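Local atomic coordinates of uncharacterized protein MJ0236 (Methanocaldococcus jannaschii DSM 2661, PDB entry 2PHP), a protein that probably makes thiamine phosphate through its C-terminal ThiN synthase domain, the domain in this structure, and phosphorylates hydroxymethylpyrimidine and its phosphate through an N-terminal kinase domain. Residues Glu92-Ile106 / Pro158-Val170. Sequence-based numbering, arbitrary orientation.
Sequences EIRACMNIKYDGGLI and PMIRVLGRDAIEV
Strands 95-100 and 159-164 run antiparallel, their axes 4.7 Å apart at closest and their directions 157° apart. Paired backbone bonds join Ala95 with Gly164, Met97 with Val162 and Ile99 with Ile160; the straightest, Ile99 N to Ile160 O, is 2.8 Å with 176° at the hydrogen. At the other end Arg94 and Ala95 share Gly164 as partner, the signature of a classic beta bulge: Ala95 N binds Gly164 O at 3.1 Å, whereas the bond from Arg94 N is weak. Beyond it, Arg165 O lies over one face of the Arg94 guanidinium, whose NH1 forms a salt bridge with Glu39 and a hydrogen bond to Ser40 O. Val170 sets CG2 against Ala95 CB, and Val170 CG1 lies 3.6 Å from Met97 CB. Ile160 wedges between Ile99 and Tyr101; with CG1 anti to its carbonyl carbon (chi1 -73°), its CD1 meets Ile106 CD1 tip to tip at 3.6 Å. The Tyr101 ring takes Ile160 CG1 at its edge, while Tyr101 CD2 touches Pro158 CB at 3.3 Å. On the face that carries Asn98, selenomethionine Met159, bent at chi2 and chi3, brings its SE to 3.7 Å from Asn98 ND2, which donates to Gly34 O; Asn98 OD1 accepts from Asn36 N. This central antiparallel pair, flanked by strands 37-40 and 147-150, with helix 77-87 over Cys96 and Asn98 and helix 167-185 over Ala95 and Met97, belongs to the mixed-sheet core of the ThiN domain.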
loop_
_atom_site.group_PDB
_atom_site.type_symbol
_atom_site.label_atom_id
_atom_site.label_comp_id
_atom_site.label_asym_id
_atom_site.label_seq_id
_atom_site.Cartn_x
_atom_site.Cartn_y
_atom_site.Cartn_z
ATOM N N GLU B 92 -7.826 -24.843 22.856
ATOM C CA GLU B 92 -7.687 -23.448 23.263
ATOM C C GLU B 92 -6.725 -22.696 22.341
ATOM O O GLU B 92 -6.728 -21.471 22.296
ATOM C CB GLU B 92 -7.161 -23.345 24.700
ATOM C CG GLU B 92 -8.226 -23.220 25.780
ATOM C CD GLU B 92 -7.624 -22.897 27.145
ATOM O OE1 GLU B 92 -8.402 -22.672 28.093
ATOM O OE2 GLU B 92 -6.379 -22.868 27.275
ATOM N N ILE B 93 -5.893 -23.434 21.620
ATOM C CA ILE B 93 -4.920 -22.824 20.711
ATOM C C ILE B 93 -5.558 -22.489 19.353
ATOM O O ILE B 93 -5.877 -23.382 18.574
ATOM C CB ILE B 93 -3.718 -23.773 20.520
ATOM C CG1 ILE B 93 -3.031 -23.999 21.871
ATOM C CG2 ILE B 93 -2.726 -23.193 19.514
ATOM C CD1 ILE B 93 -2.450 -22.723 22.492
ATOM N N ARG B 94 -5.738 -21.196 19.082
ATOM C CA ARG B 94 -6.354 -20.750 17.830
ATOM C C ARG B 94 -5.466 -19.856 16.951
ATOM O O ARG B 94 -5.892 -19.446 15.873
ATOM C CB ARG B 94 -7.659 -19.995 18.130
ATOM C CG ARG B 94 -8.657 -20.787 18.956
ATOM C CD ARG B 94 -9.927 -19.995 19.246
ATOM N NE ARG B 94 -9.702 -18.832 20.110
ATOM C CZ ARG B 94 -9.628 -17.577 19.676
ATOM N NH1 ARG B 94 -9.764 -17.316 18.387
ATOM N NH2 ARG B 94 -9.413 -16.583 20.532
ATOM N N ALA B 95 -4.243 -19.561 17.385
ATOM C CA ALA B 95 -3.383 -18.676 16.597
ATOM C C ALA B 95 -1.931 -19.099 16.432
ATOM O O ALA B 95 -1.362 -19.799 17.279
ATOM C CB ALA B 95 -3.437 -17.261 17.173
ATOM N N CYS B 96 -1.330 -18.632 15.340
ATOM C CA CYS B 96 0.056 -18.947 15.025
ATOM C C CYS B 96 0.684 -17.936 14.066
ATOM O O CYS B 96 0.016 -17.387 13.185
ATOM C CB CYS B 96 0.138 -20.348 14.412
ATOM S SG CYS B 96 1.788 -20.843 13.832
HETATM N N MSE B 97 1.978 -17.697 14.257
HETATM C CA MSE B 97 2.740 -16.788 13.407
HETATM C C MSE B 97 4.110 -17.406 13.168
HETATM O O MSE B 97 4.746 -17.869 14.116
HETATM C CB MSE B 97 2.924 -15.431 14.086
HETATM C CG MSE B 97 3.859 -14.515 13.320
HETATM SE SE MSE B 97 3.965 -12.756 14.090
HETATM C CE MSE B 97 4.927 -11.831 12.687
ATOM N N ASN B 98 4.566 -17.425 11.919
ATOM C CA ASN B 98 5.882 -17.984 11.635
ATOM C C ASN B 98 6.906 -16.860 11.590
ATOM O O ASN B 98 6.638 -15.802 11.025
ATOM C CB ASN B 98 5.884 -18.761 10.315
ATOM C CG ASN B 98 5.612 -17.879 9.104
ATOM O OD1 ASN B 98 4.526 -17.310 8.964
ATOM N ND2 ASN B 98 6.604 -17.762 8.222
ATOM N N ILE B 99 8.064 -17.083 12.213
ATOM C CA ILE B 99 9.132 -16.087 12.233
ATOM C C ILE B 99 10.471 -16.727 11.880
ATOM O O ILE B 99 10.608 -17.956 11.881
ATOM C CB ILE B 99 9.250 -15.397 13.612
ATOM C CG1 ILE B 99 9.741 -16.391 14.663
ATOM C CG2 ILE B 99 7.896 -14.829 14.023
ATOM C CD1 ILE B 99 9.902 -15.762 16.041
ATOM N N LYS B 100 11.448 -15.891 11.561
ATOM C CA LYS B 100 12.759 -16.379 11.176
ATOM C C LYS B 100 13.407 -17.251 12.255
ATOM O O LYS B 100 13.295 -16.986 13.457
ATOM C CB LYS B 100 13.656 -15.198 10.829
ATOM C CG LYS B 100 15.026 -15.577 10.325
ATOM C CD LYS B 100 15.903 -14.342 10.209
ATOM C CE LYS B 100 17.240 -14.673 9.564
ATOM N NZ LYS B 100 18.096 -13.461 9.525
ATOM N N TYR B 101 14.080 -18.303 11.808
ATOM C CA TYR B 101 14.746 -19.238 12.701
ATOM C C TYR B 101 16.188 -18.849 13.011
ATOM O O TYR B 101 16.856 -18.230 12.194
ATOM C CB TYR B 101 14.742 -20.629 12.072
ATOM C CG TYR B 101 15.664 -21.605 12.765
ATOM C CD1 TYR B 101 15.251 -22.300 13.905
ATOM C CD2 TYR B 101 16.950 -21.843 12.277
ATOM C CE1 TYR B 101 16.091 -23.212 14.534
ATOM C CE2 TYR B 101 17.798 -22.752 12.897
ATOM C CZ TYR B 101 17.362 -23.436 14.023
ATOM O OH TYR B 101 18.185 -24.366 14.623
ATOM N N ASP B 102 16.659 -19.238 14.193
ATOM C CA ASP B 102 18.036 -18.977 14.621
ATOM C C ASP B 102 18.371 -19.909 15.788
ATOM O O ASP B 102 17.735 -19.844 16.839
ATOM C CB ASP B 102 18.210 -17.519 15.049
ATOM C CG ASP B 102 19.631 -17.212 15.524
ATOM O OD1 ASP B 102 20.093 -17.835 16.507
ATOM O OD2 ASP B 102 20.285 -16.343 14.918
ATOM N N GLY B 103 19.363 -20.776 15.583
ATOM C CA GLY B 103 19.763 -21.726 16.611
ATOM C C GLY B 103 20.113 -21.118 17.962
ATOM O O GLY B 103 19.649 -21.590 19.006
ATOM N N GLY B 104 20.936 -20.073 17.942
ATOM C CA GLY B 104 21.317 -19.424 19.178
ATOM C C GLY B 104 20.101 -18.883 19.902
ATOM O O GLY B 104 19.990 -19.000 21.124
ATOM N N LEU B 105 19.187 -18.284 19.141
ATOM C CA LEU B 105 17.973 -17.711 19.708
ATOM C C LEU B 105 17.161 -18.800 20.407
ATOM O O LEU B 105 16.652 -18.593 21.511
ATOM C CB LEU B 105 17.146 -17.045 18.604
ATOM C CG LEU B 105 15.824 -16.359 18.977
ATOM C CD1 LEU B 105 16.047 -15.308 20.062
ATOM C CD2 LEU B 105 15.242 -15.713 17.731
ATOM N N ILE B 106 17.055 -19.963 19.770
ATOM C CA ILE B 106 16.314 -21.089 20.341
ATOM C C ILE B 106 16.851 -21.450 21.736
ATOM O O ILE B 106 16.078 -21.564 22.692
ATOM C CB ILE B 106 16.405 -22.334 19.427
ATOM C CG1 ILE B 106 15.650 -22.087 18.113
ATOM C CG2 ILE B 106 15.850 -23.551 20.144
ATOM C CD1 ILE B 106 14.146 -21.913 18.275
ATOM N N PRO B 158 14.767 -22.980 7.420
ATOM C CA PRO B 158 14.325 -23.312 8.779
ATOM C C PRO B 158 13.266 -22.315 9.272
ATOM O O PRO B 158 13.170 -21.204 8.744
ATOM C CB PRO B 158 15.625 -23.259 9.591
ATOM C CG PRO B 158 16.488 -22.311 8.812
ATOM C CD PRO B 158 16.216 -22.731 7.390
HETATM N N MSE B 159 12.483 -22.703 10.277
HETATM C CA MSE B 159 11.422 -21.825 10.770
HETATM C C MSE B 159 11.076 -21.971 12.246
HETATM O O MSE B 159 11.190 -23.051 12.814
HETATM C CB MSE B 159 10.134 -22.084 9.978
HETATM C CG MSE B 159 9.119 -20.949 10.037
HETATM SE SE MSE B 159 9.764 -19.463 8.955
HETATM C CE MSE B 159 9.929 -20.444 7.290
ATOM N N ILE B 160 10.644 -20.870 12.855
ATOM C CA ILE B 160 10.193 -20.884 14.242
ATOM C C ILE B 160 8.719 -20.500 14.173
ATOM O O ILE B 160 8.363 -19.470 13.601
ATOM C CB ILE B 160 10.905 -19.844 15.131
ATOM C CG1 ILE B 160 12.344 -20.279 15.415
ATOM C CG2 ILE B 160 10.136 -19.689 16.449
ATOM C CD1 ILE B 160 13.159 -19.228 16.138
ATOM N N ARG B 161 7.859 -21.334 14.734
ATOM C CA ARG B 161 6.434 -21.053 14.727
ATOM C C ARG B 161 5.965 -20.800 16.164
ATOM O O ARG B 161 6.141 -21.644 17.041
ATOM C CB ARG B 161 5.691 -22.228 14.080
ATOM C CG ARG B 161 6.248 -22.576 12.699
ATOM C CD ARG B 161 5.695 -23.872 12.133
ATOM N NE ARG B 161 6.287 -24.177 10.828
ATOM C CZ ARG B 161 7.495 -24.711 10.650
ATOM N NH1 ARG B 161 8.259 -25.025 11.696
ATOM N NH2 ARG B 161 7.954 -24.903 9.422
ATOM N N VAL B 162 5.402 -19.616 16.397
ATOM C CA VAL B 162 4.904 -19.217 17.708
ATOM C C VAL B 162 3.383 -19.432 17.756
ATOM O O VAL B 162 2.652 -18.928 16.905
ATOM C CB VAL B 162 5.248 -17.725 17.991
ATOM C CG1 VAL B 162 4.698 -17.295 19.339
ATOM C CG2 VAL B 162 6.771 -17.525 17.953
ATOM N N LEU B 163 2.918 -20.192 18.747
ATOM C CA LEU B 163 1.493 -20.492 18.891
ATOM C C LEU B 163 0.915 -19.852 20.152
ATOM O O LEU B 163 1.656 -19.468 21.058
ATOM C CB LEU B 163 1.269 -22.013 18.946
ATOM C CG LEU B 163 1.747 -22.878 17.769
ATOM C CD1 LEU B 163 3.259 -23.000 17.794
ATOM C CD2 LEU B 163 1.134 -24.270 17.859
ATOM N N GLY B 164 -0.409 -19.746 20.211
ATOM C CA GLY B 164 -1.049 -19.145 21.369
ATOM C C GLY B 164 -2.560 -19.223 21.283
ATOM O O GLY B 164 -3.101 -19.747 20.307
ATOM N N ARG B 165 -3.240 -18.698 22.301
ATOM C CA ARG B 165 -4.700 -18.730 22.345
ATOM C C ARG B 165 -5.338 -17.847 21.279
ATOM O O ARG B 165 -6.374 -18.204 20.712
ATOM C CB ARG B 165 -5.192 -18.336 23.743
ATOM C CG ARG B 165 -4.735 -19.311 24.824
ATOM C CD ARG B 165 -5.754 -19.462 25.937
ATOM N NE ARG B 165 -5.120 -19.774 27.214
ATOM C CZ ARG B 165 -4.036 -19.157 27.684
ATOM N NH1 ARG B 165 -3.461 -18.181 26.983
ATOM N NH2 ARG B 165 -3.511 -19.527 28.847
ATOM N N ASP B 166 -4.730 -16.693 21.021
ATOM C CA ASP B 166 -5.209 -15.783 19.986
ATOM C C ASP B 166 -4.036 -14.992 19.421
ATOM O O ASP B 166 -2.929 -15.021 19.973
ATOM C CB ASP B 166 -6.297 -14.834 20.509
ATOM C CG ASP B 166 -5.853 -14.027 21.708
ATOM O OD1 ASP B 166 -4.761 -13.411 21.662
ATOM O OD2 ASP B 166 -6.615 -13.998 22.695
ATOM N N ALA B 167 -4.283 -14.294 18.317
ATOM C CA ALA B 167 -3.239 -13.532 17.644
ATOM C C ALA B 167 -2.500 -12.531 18.531
ATOM O O ALA B 167 -1.294 -12.342 18.375
ATOM C CB ALA B 167 -3.821 -12.818 16.420
ATOM N N ILE B 168 -3.220 -11.885 19.443
ATOM C CA ILE B 168 -2.602 -10.904 20.322
ATOM C C ILE B 168 -1.619 -11.577 21.267
ATOM O O ILE B 168 -0.536 -11.053 21.526
ATOM C CB ILE B 168 -3.653 -10.144 21.158
ATOM C CG1 ILE B 168 -4.666 -9.464 20.230
ATOM C CG2 ILE B 168 -2.956 -9.095 22.029
ATOM C CD1 ILE B 168 -5.801 -8.745 20.949
ATOM N N GLU B 169 -1.995 -12.746 21.775
ATOM C CA GLU B 169 -1.129 -13.480 22.677
ATOM C C GLU B 169 0.131 -13.909 21.927
ATOM O O GLU B 169 1.229 -13.903 22.484
ATOM C CB GLU B 169 -1.844 -14.715 23.219
ATOM C CG GLU B 169 -1.162 -15.302 24.441
ATOM C CD GLU B 169 -1.875 -16.521 24.986
ATOM O OE1 GLU B 169 -1.777 -17.601 24.358
ATOM O OE2 GLU B 169 -2.539 -16.395 26.041
ATOM N N VAL B 170 -0.035 -14.276 20.660
ATOM C CA VAL B 170 1.092 -14.699 19.844
ATOM C C VAL B 170 2.073 -13.544 19.631
ATOM O O VAL B 170 3.290 -13.712 19.768
ATOM C CB VAL B 170 0.612 -15.230 18.480
ATOM C CG1 VAL B 170 1.795 -15.381 17.527
ATOM C CG2 VAL B 170 -0.072 -16.570 18.668
HETATM O O HOH W 1 -9.826 -13.668 21.758
HETATM O O HOH W 2 14.090 -18.728 8.854
#